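Local structure of alternansucrase (6HVG) at residues Tyr227-Tyr237 / Gln256-Lys266; Asp645-Lys653 / Thr1020-Ser1028. The protein is a glycoside hydrolase family 70 enzyme in which a barrel-containing catalytic core is joined to choline-binding-type repeats and a calcium ion is bound. All blocks are in the same frame, centred on the assembly; numbering follows the deposited sequence.

Interaction 1: Tyr227-Tyr237 / Gln256-Lys266; sequences YVADSSGQTYY and QYFNQQGVQIK
T235 and Q264 carry the main polar link: Q264 N donates to T235 O over 2.7 Å, a bond far from straight at the hydrogen (130°). At the other end of the contact, the hydroxyl of Y227 points at the amide of Q256 and probably donates to Q256 OE1, though the modelled separation is too short to trust. The amide oxygen meets the ring edge in plane, the two flat groups lying 67° apart. Q256 NE2 has a further partner in N285.

Q264 CG is anti to the backbone N (chi1 -163°), which sends its extended chain alongside T235, and Q264 OE1 comes to 3.3 Å from T235 CG2. K266 NZ donates to that same OE1 over 2.9 Å, from above the amide plane, and also to the carbonyl of N282. Its chain crosses T235 at about a right angle.

Apolar packing fills in around these bonds. F258 CZ lies 3.8 Å from Y237 CB, while Y237 CD1 sits over the centre of one face of the Y227 ring. V263 divides its branches: CG1 rests against Q234, and V263 CG2 is 3.8 Å from Y236 CZ, with V263 CA over a face of the Y236 ring.

Each segment holds a type I turn ending in glycine, D230-G233 and N259-G262. The first side chain of each turn accepts from the backbone just past it, Q234 N to D230 OD1 (3.1 Å) and V263 N to N259 OD1 (2.8 Å). The hairpin of strands 226-229 and 235-238 meets segment 256-266, which lies in a choline-binding repeat, through one backbone bond; the association therefore depends mainly on side-chain amides and aromatic rings, consistent with the stacked hairpins of such repeats.

Interaction 2: Asp645-Lys653 / Thr1020-Ser1028; sequences DKSDANANK and TVATESSSS
A649 and A1022 face each other with their CA atoms 4.8 Å apart, and S647 faces S1026 at 5.0 Å, so segment 1020-1028 runs antiparallel past the start of helix 648-652. The methyl of A1022 lies against the helix backbone, with A1022 CB 3.7 Å from A649 CA. S647 occupies the N-cap: chi1 of 74° turns OG back to accept from N650 N (3.0 Å, 164°), while its CB faces the loop, 3.5 Å from E1024 O.

E1024 leaves its backbone pointing away from the helix, but a bend at chi2 (-85°) folds the chain back and brings E1024 OE1 within 3.5 Å of A649 CB. K653 NZ remains 4.3 Å from E1024 OE2, beyond a salt bridge, and may add a mild attraction. D648 gives its two carboxylate oxygens to H1035 and N1037, farther along the same loop, and N650 ND2 bonds to the carbonyl of G643.

No hydrogen bond joins the two segments directly. The contact therefore rests on van der Waals contact of A1022 and S647 with backbone and of the E1024 carboxylate with A649, while the D648 bonds tie helix 648-652 to the later part of the loop, just before helix 1038-1041.

Overall arrangement
Interactions 1 and 2 lie on opposite sides of the chain's centre, about 44 and 42 Å from it, with their own centres 82 Å apart and nearest atoms about 66 Å apart. Interaction 1 belongs to the N-terminal repeats. Interaction 2 is in the family 70 region: 645-653 leads into strand 657-658 of the parallel barrel sheet, the backbone O of N652 accepts from Q1151 at the start of strand 1151-1156 of that sheet, and 1020-1028 connects the large antiparallel sheet back to the barrel. The calcium site of E575, D581, N625 and D1159 includes no residue of either contact. One contact joins a hairpin to a loop shortly after it; the other spans more than 360 residues.

Interaction 1: Tyr227-Tyr237 / Gln256-Lys266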
# COMPACT_ATOMS: atom_id res chain seq x y z
N TYR A 227 -21.29 -23.54 -26.84
CA TYR A 227 -19.99 -23.35 -27.48
C TYR A 227 -18.96 -24.10 -26.66
O TYR A 227 -19.05 -24.14 -25.43
CB TYR A 227 -19.60 -21.87 -27.49
CG TYR A 227 -20.32 -21.01 -28.50
CD1 TYR A 227 -20.02 -21.11 -29.86
CD2 TYR A 227 -21.26 -20.07 -28.11
CE1 TYR A 227 -20.66 -20.31 -30.80
CE2 TYR A 227 -21.89 -19.26 -29.04
CZ TYR A 227 -21.59 -19.39 -30.38
OH TYR A 227 -22.21 -18.61 -31.31
N VAL A 228 -17.99 -24.71 -27.33
CA VAL A 228 -16.79 -25.21 -26.66
C VAL A 228 -15.54 -24.95 -27.50
O VAL A 228 -15.55 -25.10 -28.73
CB VAL A 228 -16.83 -26.72 -26.38
CG1 VAL A 228 -15.78 -27.08 -25.34
CG2 VAL A 228 -18.21 -27.13 -25.90
N ALA A 229 -14.47 -24.55 -26.82
CA ALA A 229 -13.18 -24.40 -27.48
C ALA A 229 -12.40 -25.64 -27.16
O ALA A 229 -12.42 -26.09 -26.01
CB ALA A 229 -12.46 -23.16 -26.97
N ASP A 230 -11.71 -26.19 -28.17
CA ASP A 230 -10.88 -27.37 -27.95
C ASP A 230 -9.44 -26.99 -27.54
O ASP A 230 -9.13 -25.80 -27.38
CB ASP A 230 -10.94 -28.33 -29.15
CG ASP A 230 -10.12 -27.86 -30.35
OD1 ASP A 230 -9.35 -26.88 -30.23
OD2 ASP A 230 -10.27 -28.48 -31.43
N SER A 231 -8.60 -27.99 -27.35
CA SER A 231 -7.20 -27.80 -26.95
C SER A 231 -6.43 -26.84 -27.86
O SER A 231 -5.68 -26.00 -27.37
CB SER A 231 -6.47 -29.15 -26.91
OG SER A 231 -6.90 -29.95 -25.81
N SER A 232 -6.64 -26.94 -29.17
CA SER A 232 -5.90 -26.14 -30.15
C SER A 232 -6.47 -24.74 -30.40
O SER A 232 -6.06 -24.08 -31.35
CB SER A 232 -5.86 -26.88 -31.49
OG SER A 232 -5.55 -28.24 -31.27
N GLY A 233 -7.40 -24.29 -29.56
CA GLY A 233 -8.01 -22.95 -29.72
C GLY A 233 -9.04 -22.83 -30.83
O GLY A 233 -9.31 -21.73 -31.29
N GLN A 234 -9.60 -23.95 -31.27
CA GLN A 234 -10.71 -23.94 -32.22
C GLN A 234 -12.06 -24.04 -31.48
O GLN A 234 -12.15 -24.62 -30.39
CB GLN A 234 -10.59 -25.10 -33.20
CG GLN A 234 -9.38 -25.04 -34.14
CD GLN A 234 -9.14 -26.37 -34.86
OE1 GLN A 234 -9.06 -26.43 -36.09
NE2 GLN A 234 -9.04 -27.44 -34.09
N THR A 235 -13.10 -23.48 -32.09
CA THR A 235 -14.43 -23.40 -31.48
C THR A 235 -15.50 -24.12 -32.31
O THR A 235 -15.62 -23.92 -33.52
CB THR A 235 -14.85 -21.93 -31.32
OG1 THR A 235 -13.91 -21.25 -30.48
CG2 THR A 235 -16.21 -21.82 -30.69
N TYR A 236 -16.30 -24.92 -31.60
CA TYR A 236 -17.46 -25.61 -32.18
C TYR A 236 -18.73 -25.12 -31.51
O TYR A 236 -18.67 -24.67 -30.37
CB TYR A 236 -17.39 -27.10 -31.91
CG TYR A 236 -16.24 -27.82 -32.55
CD1 TYR A 236 -14.97 -27.74 -32.01
CD2 TYR A 236 -16.43 -28.61 -33.66
CE1 TYR A 236 -13.91 -28.42 -32.58
CE2 TYR A 236 -15.38 -29.27 -34.24
CZ TYR A 236 -14.13 -29.19 -33.69
OH TYR A 236 -13.09 -29.87 -34.26
N TYR A 237 -19.88 -25.24 -32.17
CA TYR A 237 -21.13 -25.09 -31.45
C TYR A 237 -21.93 -26.34 -31.62
O TYR A 237 -22.26 -26.71 -32.74
CB TYR A 237 -21.94 -23.90 -31.94
CG TYR A 237 -23.18 -23.70 -31.08
CD1 TYR A 237 -23.09 -23.09 -29.83
CD2 TYR A 237 -24.42 -24.17 -31.48
CE1 TYR A 237 -24.21 -22.91 -29.03
CE2 TYR A 237 -25.54 -24.00 -30.69
CZ TYR A 237 -25.43 -23.38 -29.47
OH TYR A 237 -26.53 -23.21 -28.68
N GLN A 256 -22.90 -16.57 -37.80
CA GLN A 256 -21.59 -17.22 -37.77
C GLN A 256 -21.44 -18.31 -38.85
O GLN A 256 -22.42 -18.85 -39.35
CB GLN A 256 -21.36 -17.80 -36.38
CG GLN A 256 -21.21 -16.72 -35.30
CD GLN A 256 -21.44 -17.21 -33.89
OE1 GLN A 256 -21.93 -18.33 -33.67
NE2 GLN A 256 -21.10 -16.36 -32.92
N TYR A 257 -20.20 -18.59 -39.26
CA TYR A 257 -19.95 -19.64 -40.26
C TYR A 257 -19.19 -20.82 -39.69
O TYR A 257 -18.32 -20.66 -38.85
CB TYR A 257 -19.17 -19.10 -41.45
CG TYR A 257 -19.09 -20.14 -42.53
CD1 TYR A 257 -20.20 -20.43 -43.28
CD2 TYR A 257 -17.92 -20.86 -42.76
CE1 TYR A 257 -20.17 -21.39 -44.27
CE2 TYR A 257 -17.88 -21.83 -43.74
CZ TYR A 257 -19.01 -22.08 -44.49
OH TYR A 257 -18.95 -23.07 -45.45
N PHE A 258 -19.51 -22.03 -40.13
CA PHE A 258 -18.76 -23.20 -39.65
C PHE A 258 -18.29 -24.06 -40.83
O PHE A 258 -19.04 -24.32 -41.76
CB PHE A 258 -19.63 -24.02 -38.70
CG PHE A 258 -19.85 -23.36 -37.37
CD1 PHE A 258 -20.95 -22.55 -37.14
CD2 PHE A 258 -18.97 -23.57 -36.34
CE1 PHE A 258 -21.14 -21.92 -35.92
CE2 PHE A 258 -19.17 -22.96 -35.10
CZ PHE A 258 -20.26 -22.14 -34.88
N ASN A 259 -17.05 -24.53 -40.78
CA ASN A 259 -16.53 -25.35 -41.85
C ASN A 259 -17.17 -26.74 -41.84
O ASN A 259 -17.88 -27.10 -40.90
CB ASN A 259 -15.00 -25.41 -41.80
CG ASN A 259 -14.45 -26.30 -40.71
OD1 ASN A 259 -15.18 -27.01 -40.02
ND2 ASN A 259 -13.14 -26.28 -40.57
N GLN A 260 -16.89 -27.52 -42.86
CA GLN A 260 -17.56 -28.80 -43.02
C GLN A 260 -17.26 -29.79 -41.89
O GLN A 260 -17.95 -30.80 -41.75
CB GLN A 260 -17.20 -29.42 -44.37
CG GLN A 260 -17.58 -28.58 -45.59
CD GLN A 260 -17.15 -29.28 -46.87
OE1 GLN A 260 -16.16 -30.02 -46.89
NE2 GLN A 260 -17.90 -29.06 -47.95
N GLN A 261 -16.24 -29.51 -41.08
CA GLN A 261 -15.93 -30.33 -39.90
C GLN A 261 -16.48 -29.76 -38.61
O GLN A 261 -16.20 -30.29 -37.55
CB GLN A 261 -14.41 -30.55 -39.77
CG GLN A 261 -13.81 -31.56 -40.72
CD GLN A 261 -13.81 -31.07 -42.17
OE1 GLN A 261 -13.51 -29.90 -42.44
NE2 GLN A 261 -14.15 -31.95 -43.10
N GLY A 262 -17.20 -28.64 -38.70
CA GLY A 262 -17.86 -28.02 -37.56
C GLY A 262 -17.08 -26.96 -36.81
O GLY A 262 -17.51 -26.49 -35.76
N VAL A 263 -15.93 -26.56 -37.36
CA VAL A 263 -15.05 -25.59 -36.71
C VAL A 263 -15.50 -24.18 -37.04
O VAL A 263 -15.98 -23.93 -38.13
CB VAL A 263 -13.58 -25.78 -37.16
CG1 VAL A 263 -12.66 -24.72 -36.55
CG2 VAL A 263 -13.09 -27.17 -36.79
N GLN A 264 -15.33 -23.25 -36.10
CA GLN A 264 -15.78 -21.88 -36.31
C GLN A 264 -14.75 -21.00 -37.01
O GLN A 264 -13.61 -20.89 -36.57
CB GLN A 264 -16.18 -21.22 -34.99
CG GLN A 264 -17.04 -19.97 -35.23
CD GLN A 264 -17.43 -19.23 -33.98
OE1 GLN A 264 -16.94 -19.51 -32.88
NE2 GLN A 264 -18.32 -18.27 -34.14
N ILE A 265 -15.17 -20.36 -38.10
CA ILE A 265 -14.32 -19.40 -38.79
C ILE A 265 -14.26 -18.09 -37.99
O ILE A 265 -15.30 -17.49 -37.68
CB ILE A 265 -14.79 -19.11 -40.22
CG1 ILE A 265 -14.90 -20.37 -41.10
CG2 ILE A 265 -13.87 -18.10 -40.88
CD1 ILE A 265 -13.71 -21.32 -41.13
N LYS A 266 -13.04 -17.65 -37.68
CA LYS A 266 -12.76 -16.43 -36.92
C LYS A 266 -11.66 -15.64 -37.62
O LYS A 266 -10.62 -16.18 -37.95
CB LYS A 266 -12.28 -16.76 -35.51
CG LYS A 266 -13.31 -17.23 -34.47
CD LYS A 266 -12.60 -18.10 -33.42
CE LYS A 266 -13.12 -17.95 -32.00
NZ LYS A 266 -14.59 -18.04 -31.89

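Interaction 2: Asp645-Lys653 / Thr1020-Ser1028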
# COMPACT_ATOMS: atom_id res chain seq x y z
N ASP A 645 27.14 8.45 25.92
CA ASP A 645 28.43 8.51 25.20
C ASP A 645 29.65 8.34 26.12
O ASP A 645 30.78 8.37 25.62
CB ASP A 645 28.54 9.77 24.34
CG ASP A 645 28.33 11.06 25.11
OD1 ASP A 645 27.84 11.02 26.27
OD2 ASP A 645 28.63 12.13 24.52
N LYS A 646 29.44 8.12 27.42
CA LYS A 646 30.55 8.04 28.38
C LYS A 646 31.12 6.63 28.49
O LYS A 646 32.33 6.46 28.63
CB LYS A 646 30.12 8.50 29.79
CG LYS A 646 29.57 9.92 29.92
CD LYS A 646 30.62 11.02 29.78
CE LYS A 646 30.98 11.33 28.32
NZ LYS A 646 31.21 12.78 27.99
N SER A 647 30.24 5.62 28.47
CA SER A 647 30.65 4.22 28.62
C SER A 647 29.68 3.28 27.93
O SER A 647 28.56 3.66 27.62
CB SER A 647 30.71 3.85 30.11
OG SER A 647 29.41 3.71 30.67
N ASP A 648 30.10 2.04 27.72
CA ASP A 648 29.21 1.00 27.23
C ASP A 648 28.11 0.63 28.23
O ASP A 648 27.01 0.25 27.83
CB ASP A 648 30.01 -0.26 26.87
CG ASP A 648 30.80 -0.11 25.58
OD1 ASP A 648 30.57 0.89 24.85
OD2 ASP A 648 31.63 -1.00 25.31
N ALA A 649 28.41 0.74 29.53
CA ALA A 649 27.43 0.44 30.57
C ALA A 649 26.27 1.45 30.57
O ALA A 649 25.11 1.07 30.76
CB ALA A 649 28.09 0.40 31.94
N ASN A 650 26.60 2.72 30.38
CA ASN A 650 25.58 3.77 30.27
C ASN A 650 24.74 3.61 29.00
O ASN A 650 23.51 3.68 29.04
CB ASN A 650 26.23 5.17 30.24
CG ASN A 650 26.80 5.59 31.58
OD1 ASN A 650 26.83 4.81 32.54
ND2 ASN A 650 27.24 6.83 31.65
N ALA A 651 25.43 3.42 27.88
CA ALA A 651 24.80 3.19 26.58
C ALA A 651 23.88 1.98 26.63
O ALA A 651 22.72 2.09 26.26
CB ALA A 651 25.87 3.00 25.50
N ASN A 652 24.39 0.86 27.12
CA ASN A 652 23.65 -0.39 27.13
C ASN A 652 22.57 -0.49 28.19
O ASN A 652 21.74 -1.38 28.11
CB ASN A 652 24.58 -1.58 27.21
CG ASN A 652 25.55 -1.65 26.02
OD1 ASN A 652 25.65 -0.72 25.20
ND2 ASN A 652 26.25 -2.78 25.91
N LYS A 653 22.55 0.44 29.14
CA LYS A 653 21.44 0.57 30.09
C LYS A 653 20.20 1.16 29.45
O LYS A 653 19.11 1.12 30.03
CB LYS A 653 21.82 1.48 31.27
CG LYS A 653 22.14 0.75 32.55
CD LYS A 653 22.78 1.69 33.56
CE LYS A 653 23.58 0.92 34.61
NZ LYS A 653 24.57 1.79 35.29
N THR A 1020 29.20 -11.13 28.54
CA THR A 1020 30.12 -10.13 29.00
C THR A 1020 29.36 -8.93 29.61
O THR A 1020 28.47 -8.36 28.99
CB THR A 1020 31.03 -9.68 27.84
OG1 THR A 1020 31.69 -10.83 27.28
CG2 THR A 1020 32.07 -8.69 28.30
N VAL A 1021 29.68 -8.56 30.85
CA VAL A 1021 29.13 -7.36 31.45
C VAL A 1021 29.76 -6.12 30.79
O VAL A 1021 30.93 -6.12 30.41
CB VAL A 1021 29.34 -7.37 32.98
CG1 VAL A 1021 28.96 -6.03 33.61
CG2 VAL A 1021 28.51 -8.49 33.60
N ALA A 1022 28.96 -5.08 30.63
CA ALA A 1022 29.43 -3.85 30.01
C ALA A 1022 30.28 -3.04 30.98
O ALA A 1022 29.93 -2.91 32.16
CB ALA A 1022 28.25 -3.02 29.54
N THR A 1023 31.36 -2.46 30.48
CA THR A 1023 32.36 -1.80 31.31
C THR A 1023 32.09 -0.30 31.51
O THR A 1023 31.74 0.41 30.56
CB THR A 1023 33.77 -1.95 30.68
OG1 THR A 1023 33.76 -1.45 29.33
CG2 THR A 1023 34.18 -3.41 30.67
N GLU A 1024 32.32 0.16 32.74
CA GLU A 1024 32.02 1.53 33.13
C GLU A 1024 33.09 2.53 32.66
O GLU A 1024 32.92 3.73 32.80
CB GLU A 1024 31.89 1.60 34.66
CG GLU A 1024 30.92 0.58 35.27
CD GLU A 1024 29.47 1.05 35.28
OE1 GLU A 1024 29.15 2.16 34.80
OE2 GLU A 1024 28.62 0.30 35.80
N SER A 1025 34.19 2.01 32.14
CA SER A 1025 35.31 2.84 31.72
C SER A 1025 35.01 3.48 30.39
O SER A 1025 34.26 2.94 29.58
CB SER A 1025 36.58 1.98 31.58
OG SER A 1025 36.43 1.05 30.52
N SER A 1026 35.65 4.62 30.14
CA SER A 1026 35.56 5.28 28.84
C SER A 1026 36.53 4.62 27.86
O SER A 1026 37.61 5.14 27.57
CB SER A 1026 35.89 6.78 28.95
OG SER A 1026 36.15 7.32 27.66
N SER A 1027 36.12 3.47 27.34
CA SER A 1027 36.93 2.70 26.39
C SER A 1027 37.28 3.46 25.09
O SER A 1027 38.40 3.35 24.57
CB SER A 1027 36.20 1.40 26.03
OG SER A 1027 36.88 0.73 24.99
N SER A 1028 36.32 4.22 24.57
CA SER A 1028 36.45 4.86 23.24
C SER A 1028 36.36 6.39 23.25
O SER A 1028 35.50 6.97 23.92
CB SER A 1028 35.33 4.35 22.34
OG SER A 1028 34.11 4.89 22.81